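Uncharacterized protein (Staphylococcus saprophyticus subsp. saprophyticus ATCC 15305, PDB 3FOJ) is of unknown function but has a rhodanese-like domain, a fold whose known members include sulfur-transferring enzymes. Local coordinates at residues 51-54 with 58-61; 71-76 with 81-86. One frame throughout, in Å; residues are numbered along the deposited sequence.

Contact 1: 51-54 with 58-61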
ATOM      1  N   ASN A  51      -5.573 -13.798  -4.822  1.00 14.29           N
ATOM      2  CA  ASN A  51      -5.551 -13.967  -6.274  1.00 15.74           C
ATOM      3  C   ASN A  51      -5.331 -12.643  -7.012  1.00 15.01           C
ATOM      4  O   ASN A  51      -5.031 -12.630  -8.207  1.00 16.53           O
ATOM      5  CB  ASN A  51      -6.855 -14.635  -6.735  1.00 17.28           C
ATOM      6  CG  ASN A  51      -6.857 -14.965  -8.216  1.00 20.32           C
ATOM      7  OD1 ASN A  51      -7.405 -14.224  -9.029  1.00 23.08           O
ATOM      8  ND2 ASN A  51      -6.235 -16.084  -8.571  1.00 23.16           N
ATOM      9  N   TYR A  52      -5.476 -11.529  -6.300  1.00 13.85           N
ATOM     10  CA  TYR A  52      -5.263 -10.214  -6.901  1.00 12.58           C
ATOM     11  C   TYR A  52      -3.782  -9.982  -7.198  1.00 11.68           C
ATOM     12  O   TYR A  52      -3.428  -9.340  -8.188  1.00 13.32           O
ATOM     13  CB  TYR A  52      -5.739  -9.101  -5.955  1.00 12.79           C
ATOM     14  CG  TYR A  52      -5.304  -7.717  -6.390  1.00 12.41           C
ATOM     15  CD1 TYR A  52      -5.992  -7.032  -7.393  1.00 13.53           C
ATOM     16  CD2 TYR A  52      -4.175  -7.109  -5.833  1.00 13.09           C
ATOM     17  CE1 TYR A  52      -5.565  -5.781  -7.834  1.00 14.88           C
ATOM     18  CE2 TYR A  52      -3.743  -5.859  -6.271  1.00 14.56           C
ATOM     19  CZ  TYR A  52      -4.442  -5.203  -7.269  1.00 15.18           C
ATOM     20  OH  TYR A  52      -4.014  -3.971  -7.710  1.00 18.76           O
ATOM     21  N   PHE A  53      -2.931 -10.511  -6.324  1.00 11.89           N
ATOM     22  CA  PHE A  53      -1.484 -10.332  -6.411  1.00 12.03           C
ATOM     23  C   PHE A  53      -0.745 -11.215  -7.415  1.00 12.25           C
ATOM     24  O   PHE A  53      -0.797 -12.444  -7.339  1.00 14.80           O
ATOM     25  CB  PHE A  53      -0.879 -10.522  -5.014  1.00 11.07           C
ATOM     26  CG  PHE A  53      -1.437  -9.578  -3.981  1.00 11.20           C
ATOM     27  CD1 PHE A  53      -0.884  -8.314  -3.796  1.00 10.51           C
ATOM     28  CD2 PHE A  53      -2.541  -9.944  -3.214  1.00 11.08           C
ATOM     29  CE1 PHE A  53      -1.426  -7.423  -2.867  1.00  9.51           C
ATOM     30  CE2 PHE A  53      -3.095  -9.065  -2.287  1.00 11.53           C
ATOM     31  CZ  PHE A  53      -2.533  -7.800  -2.109  1.00 11.04           C
ATOM     32  N   ASN A  54      -0.056 -10.565  -8.349  1.00 11.55           N
ATOM     33  CA  ASN A  54       0.730 -11.242  -9.377  1.00 12.68           C
ATOM     34  C   ASN A  54       2.070 -11.614  -8.741  1.00 13.72           C
ATOM     35  O   ASN A  54       2.803 -10.744  -8.274  1.00 13.64           O
ATOM     36  CB  ASN A  54       0.947 -10.293 -10.561  1.00 13.35           C
ATOM     37  CG  ASN A  54       1.590 -10.975 -11.757  1.00 13.59           C
ATOM     38  OD1 ASN A  54       2.687 -11.521 -11.664  1.00 13.71           O
ATOM     39  ND2 ASN A  54       0.906 -10.937 -12.894  1.00 14.03           N
ATOM     40  N   THR A  58       5.760  -6.689  -7.514  1.00 12.68           N
ATOM     41  CA  THR A  58       5.942  -6.244  -6.135  1.00 11.91           C
ATOM     42  C   THR A  58       4.863  -5.231  -5.781  1.00 10.51           C
ATOM     43  O   THR A  58       4.470  -4.412  -6.609  1.00 10.81           O
ATOM     44  CB  THR A  58       7.326  -5.606  -5.940  1.00 12.50           C
ATOM     45  OG1 THR A  58       8.333  -6.560  -6.295  1.00 16.43           O
ATOM     46  CG2 THR A  58       7.525  -5.185  -4.486  1.00 13.58           C
ATOM     47  N   TYR A  59       4.387  -5.290  -4.542  1.00 10.13           N
ATOM     48  CA  TYR A  59       3.333  -4.391  -4.090  1.00  9.96           C
ATOM     49  C   TYR A  59       3.715  -3.589  -2.853  1.00  8.89           C
ATOM     50  O   TYR A  59       4.243  -4.135  -1.883  1.00 10.56           O
ATOM     51  CB  TYR A  59       2.062  -5.197  -3.807  1.00  9.90           C
ATOM     52  CG  TYR A  59       1.535  -5.919  -5.022  1.00  9.82           C
ATOM     53  CD1 TYR A  59       2.110  -7.118  -5.461  1.00  9.57           C
ATOM     54  CD2 TYR A  59       0.497  -5.374  -5.774  1.00 10.20           C
ATOM     55  CE1 TYR A  59       1.658  -7.746  -6.623  1.00 10.31           C
ATOM     56  CE2 TYR A  59       0.044  -5.986  -6.926  1.00 10.81           C
ATOM     57  CZ  TYR A  59       0.624  -7.169  -7.350  1.00 12.17           C
ATOM     58  OH  TYR A  59       0.170  -7.754  -8.508  1.00 11.88           O
ATOM     59  N   TYR A  60       3.438  -2.288  -2.905  1.00  7.94           N
ATOM     60  CA  TYR A  60       3.725  -1.390  -1.797  1.00  7.51           C
ATOM     61  C   TYR A  60       2.429  -1.245  -1.013  1.00  7.91           C
ATOM     62  O   TYR A  60       1.407  -0.845  -1.560  1.00  9.38           O
ATOM     63  CB  TYR A  60       4.223  -0.043  -2.328  1.00  8.92           C
ATOM     64  CG  TYR A  60       5.570  -0.154  -3.015  1.00  9.50           C
ATOM     65  CD1 TYR A  60       5.673  -0.580  -4.339  1.00 12.61           C
ATOM     66  CD2 TYR A  60       6.747   0.120  -2.320  1.00 10.73           C
ATOM     67  CE1 TYR A  60       6.929  -0.736  -4.954  1.00 11.21           C
ATOM     68  CE2 TYR A  60       7.996  -0.034  -2.921  1.00 11.75           C
ATOM     69  CZ  TYR A  60       8.080  -0.459  -4.232  1.00 12.19           C
ATOM     70  OH  TYR A  60       9.320  -0.605  -4.814  1.00 13.45           O
ATOM     71  N   ILE A  61       2.482  -1.578   0.271  1.00  7.05           N
ATOM     72  CA  ILE A  61       1.300  -1.566   1.125  1.00  7.70           C
ATOM     73  C   ILE A  61       1.245  -0.362   2.050  1.00  8.70           C
ATOM     74  O   ILE A  61       2.211  -0.066   2.748  1.00  7.54           O
ATOM     75  CB  ILE A  61       1.265  -2.850   1.977  1.00  6.73           C
ATOM     76  CG1 ILE A  61       1.569  -4.073   1.091  1.00  7.83           C
ATOM     77  CG2 ILE A  61      -0.068  -2.971   2.692  1.00  8.38           C
ATOM     78  CD1 ILE A  61       0.638  -4.265  -0.105  1.00  8.84           C
TER
HETATM   79  O   HOH W   1      -2.087  -6.868  -9.653  1.00 32.12           O

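Contact 2: 71-76 with 81-86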
ATOM      1  N   GLN A  71       1.935  -5.517   8.993  1.00 10.67           N
ATOM      2  CA  GLN A  71       1.340  -6.810   9.311  1.00 11.00           C
ATOM      3  C   GLN A  71       0.918  -7.477   8.011  1.00 10.93           C
ATOM      4  O   GLN A  71       1.143  -8.672   7.805  1.00 11.44           O
ATOM      5  CB  GLN A  71       0.122  -6.625  10.219  1.00 11.89           C
ATOM      6  CG  GLN A  71       0.473  -6.241  11.648  1.00 14.46           C
ATOM      7  CD  GLN A  71      -0.751  -5.917  12.477  1.00 15.22           C
ATOM      8  OE1 GLN A  71      -1.150  -4.756  12.591  1.00 21.60           O
ATOM      9  NE2 GLN A  71      -1.365  -6.943  13.054  1.00 18.17           N
ATOM     10  N   VAL A  72       0.305  -6.690   7.132  1.00 10.44           N
ATOM     11  CA  VAL A  72      -0.134  -7.193   5.839  1.00  9.44           C
ATOM     12  C   VAL A  72       1.063  -7.632   4.992  1.00  9.88           C
ATOM     13  O   VAL A  72       0.994  -8.641   4.295  1.00  9.62           O
ATOM     14  CB  VAL A  72      -0.951  -6.123   5.076  1.00 10.39           C
ATOM     15  CG1 VAL A  72      -1.189  -6.560   3.638  1.00  9.32           C
ATOM     16  CG2 VAL A  72      -2.281  -5.901   5.777  1.00 12.05           C
ATOM     17  N   VAL A  73       2.155  -6.873   5.047  1.00  8.77           N
ATOM     18  CA  VAL A  73       3.346  -7.221   4.281  1.00  9.13           C
ATOM     19  C   VAL A  73       3.874  -8.587   4.717  1.00  9.15           C
ATOM     20  O   VAL A  73       4.172  -9.429   3.879  1.00  9.69           O
ATOM     21  CB  VAL A  73       4.449  -6.148   4.442  1.00  8.15           C
ATOM     22  CG1 VAL A  73       5.767  -6.636   3.833  1.00  9.94           C
ATOM     23  CG2 VAL A  73       4.006  -4.861   3.750  1.00  9.35           C
ATOM     24  N   GLN A  74       3.979  -8.806   6.024  1.00 10.10           N
ATOM     25  CA  GLN A  74       4.460 -10.088   6.534  1.00 11.68           C
ATOM     26  C   GLN A  74       3.538 -11.216   6.082  1.00 11.56           C
ATOM     27  O   GLN A  74       3.997 -12.281   5.661  1.00 13.18           O
ATOM     28  CB  GLN A  74       4.540 -10.062   8.060  1.00 12.85           C
ATOM     29  CG  GLN A  74       5.661  -9.192   8.605  1.00 18.52           C
ATOM     30  CD  GLN A  74       5.843  -9.350  10.099  1.00 22.15           C
ATOM     31  OE1 GLN A  74       4.959  -9.009  10.884  1.00 26.18           O
ATOM     32  NE2 GLN A  74       6.994  -9.875  10.500  1.00 23.76           N
ATOM     33  N   TYR A  75       2.235 -10.977   6.164  1.00 11.19           N
ATOM     34  CA  TYR A  75       1.261 -11.972   5.748  1.00 11.77           C
ATOM     35  C   TYR A  75       1.437 -12.293   4.263  1.00 11.41           C
ATOM     36  O   TYR A  75       1.475 -13.458   3.868  1.00 12.29           O
ATOM     37  CB  TYR A  75      -0.157 -11.456   6.000  1.00 11.43           C
ATOM     38  CG  TYR A  75      -1.225 -12.425   5.572  1.00 11.32           C
ATOM     39  CD1 TYR A  75      -1.544 -13.534   6.358  1.00 12.90           C
ATOM     40  CD2 TYR A  75      -1.884 -12.268   4.358  1.00 11.30           C
ATOM     41  CE1 TYR A  75      -2.491 -14.458   5.939  1.00 14.50           C
ATOM     42  CE2 TYR A  75      -2.831 -13.186   3.929  1.00 14.39           C
ATOM     43  CZ  TYR A  75      -3.128 -14.280   4.722  1.00 14.82           C
ATOM     44  OH  TYR A  75      -4.053 -15.197   4.292  1.00 18.46           O
ATOM     45  N   LEU A  76       1.549 -11.254   3.439  1.00  9.38           N
ATOM     46  CA  LEU A  76       1.722 -11.450   2.006  1.00 10.04           C
ATOM     47  C   LEU A  76       3.000 -12.226   1.688  1.00 10.03           C
ATOM     48  O   LEU A  76       2.971 -13.176   0.909  1.00 10.89           O
ATOM     49  CB  LEU A  76       1.726 -10.100   1.281  1.00 10.45           C
ATOM     50  CG  LEU A  76       0.372  -9.382   1.281  1.00 10.35           C
ATOM     51  CD1 LEU A  76       0.528  -8.016   0.644  1.00 11.29           C
ATOM     52  CD2 LEU A  76      -0.665 -10.212   0.519  1.00 12.95           C
ATOM     53  N   VAL A  81       3.995 -13.654  -1.842  1.00 13.92           N
ATOM     54  CA  VAL A  81       3.852 -12.376  -2.527  1.00 12.99           C
ATOM     55  C   VAL A  81       4.992 -11.426  -2.167  1.00 13.06           C
ATOM     56  O   VAL A  81       5.475 -11.428  -1.035  1.00 14.22           O
ATOM     57  CB  VAL A  81       2.506 -11.712  -2.150  1.00 12.25           C
ATOM     58  CG1 VAL A  81       2.384 -10.346  -2.815  1.00 13.17           C
ATOM     59  CG2 VAL A  81       1.350 -12.615  -2.562  1.00 16.44           C
ATOM     60  N   ASN A  82       5.423 -10.621  -3.134  1.00 12.83           N
ATOM     61  CA  ASN A  82       6.488  -9.653  -2.896  1.00 12.60           C
ATOM     62  C   ASN A  82       5.842  -8.353  -2.442  1.00 10.81           C
ATOM     63  O   ASN A  82       5.146  -7.699  -3.215  1.00 11.63           O
ATOM     64  CB  ASN A  82       7.293  -9.408  -4.172  1.00 15.71           C
ATOM     65  CG  ASN A  82       7.812 -10.689  -4.780  1.00 20.29           C
ATOM     66  OD1 ASN A  82       7.200 -11.252  -5.692  1.00 23.30           O
ATOM     67  ND2 ASN A  82       8.935 -11.171  -4.265  1.00 19.83           N
ATOM     68  N   ALA A  83       6.079  -7.976  -1.190  1.00 10.01           N
ATOM     69  CA  ALA A  83       5.483  -6.761  -0.645  1.00  9.51           C
ATOM     70  C   ALA A  83       6.474  -5.904   0.133  1.00 10.62           C
ATOM     71  O   ALA A  83       7.418  -6.411   0.734  1.00 11.88           O
ATOM     72  CB  ALA A  83       4.305  -7.123   0.244  1.00 10.39           C
ATOM     73  N   VAL A  84       6.230  -4.599   0.114  1.00  8.78           N
ATOM     74  CA  VAL A  84       7.071  -3.622   0.792  1.00  8.53           C
ATOM     75  C   VAL A  84       6.180  -2.688   1.603  1.00  8.68           C
ATOM     76  O   VAL A  84       5.169  -2.199   1.103  1.00  8.25           O
ATOM     77  CB  VAL A  84       7.877  -2.792  -0.226  1.00  8.22           C
ATOM     78  CG1 VAL A  84       8.787  -1.813   0.502  1.00  8.74           C
ATOM     79  CG2 VAL A  84       8.686  -3.720  -1.127  1.00  7.56           C
ATOM     80  N   ASN A  85       6.555  -2.443   2.853  1.00  7.86           N
ATOM     81  CA  ASN A  85       5.767  -1.570   3.711  1.00  9.64           C
ATOM     82  C   ASN A  85       6.106  -0.098   3.494  1.00  9.31           C
ATOM     83  O   ASN A  85       7.261   0.255   3.274  1.00 11.29           O
ATOM     84  CB  ASN A  85       6.006  -1.931   5.180  1.00 10.77           C
ATOM     85  CG  ASN A  85       5.068  -1.195   6.115  1.00 12.57           C
ATOM     86  OD1 ASN A  85       3.861  -1.184   5.901  1.00 14.33           O
ATOM     87  ND2 ASN A  85       5.618  -0.585   7.157  1.00 13.94           N
ATOM     88  N   VAL A  86       5.090   0.759   3.532  1.00  9.45           N
ATOM     89  CA  VAL A  86       5.319   2.191   3.394  1.00  9.16           C
ATOM     90  C   VAL A  86       5.282   2.741   4.819  1.00 10.43           C
ATOM     91  O   VAL A  86       4.216   2.852   5.432  1.00  9.53           O
ATOM     92  CB  VAL A  86       4.232   2.871   2.550  1.00  9.20           C
ATOM     93  CG1 VAL A  86       4.531   4.361   2.441  1.00 10.21           C
ATOM     94  CG2 VAL A  86       4.182   2.242   1.164  1.00  9.12           C
TER

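Contact 1: 51-54 with 58-61
Y59 of strand 58-62 reaches across to Y52, F53 and N54, and almost the whole contact is made by its one side chain. Its CB points at 51-54, and CG lies anti to the carbonyl carbon (chi1 -61°), which carries the ring across to F53 and N54. The edge of F53 meets one face of the Y59 ring: CD1 of F53 stands over its centre, 3.6 Å from Y59 CG. The planes meet at 80° with centroids 4.9 Å apart, a T-shaped pair in which F53 gives the edge and Y59 the face. Farther out, Y59 CE2 meets Y52 CE2 at 3.8 Å; these two rings are inclined oblique to each other. At the end of the ring, Y59 OH accepts a nearly straight bond from the backbone N of N54 (2.8 Å, 170°), and a water donates to Y52 O and lies 2.7 Å from Y59 OH. The hydroxyl thus has two polar partners, the N54 amide and the water, at the loop. Beyond Y59, I61 packs on V73 and L76 of helix 67-77. The three rings form an aromatic cluster that packs the loop leading into a central strand of the parallel sheet of this rhodanese-like domain.

Contact 2: 71-76 with 81-86
With chi1 at 170°, V73 puts CG1 opposite its backbone N and CG2 opposite its carbonyl carbon, and this spreads the two methyls along strand 82-86: CG1 lies 3.5 Å from A83 O, and CG2 sits 3.6 Å from N85 N. Three residues on, L76 holds CG away from its own carbonyl carbon (chi1 -69°) and, with the chain then extended, sets CD1 3.9 Å from A83 CB. The small methyl of A83 therefore meets both helix residues, its CB also lying 3.9 Å from V73 CG1. The axes of 71-76 and 82-86 run nearly antiparallel, at 166°, and approach to 7.6 Å. At the C-terminal end of 71-76, V81 N donates to L76 O over 3.0 Å, coming from above the carbonyl plane, while CB of V81 packs 3.9 Å from CB of L76. Toward the end of the strand, CB of N85 rests on V73 CG2, and the amide beyond it is held by S69 and the carbonyl of G66. The touching residues are all buried. Aliphatic carbons of V73, L76, V81 and A83 pack the helix on the strand, with V73 methyls against the strand backbone, while the one hydrogen bond between the segments ties V81 to the last turn of the helix and probably helps direct the chain there.

How the contacts relate
From the N terminus, the chain has already laid down strands 3-4, 20-23 and 39-40 when it reaches contact 1, which closes a short loop of three residues between 51-54 and 58-61. Strand 58-62 then leads through helix 67-77 to strand 82-86, and contact 2 closes the second half of this beta-alpha-beta unit. The two contacts follow in series, neither nested nor crossed. They meet in the sheet, where strands 58-62 and 82-86 are parallel neighbours: Y59 N lies 2.9 Å from N82 O, a probable hydrogen bond. F53 also touches L76 of the helix and V81 just before strand 82-86, so loop, helix and the approach to the strand share one core.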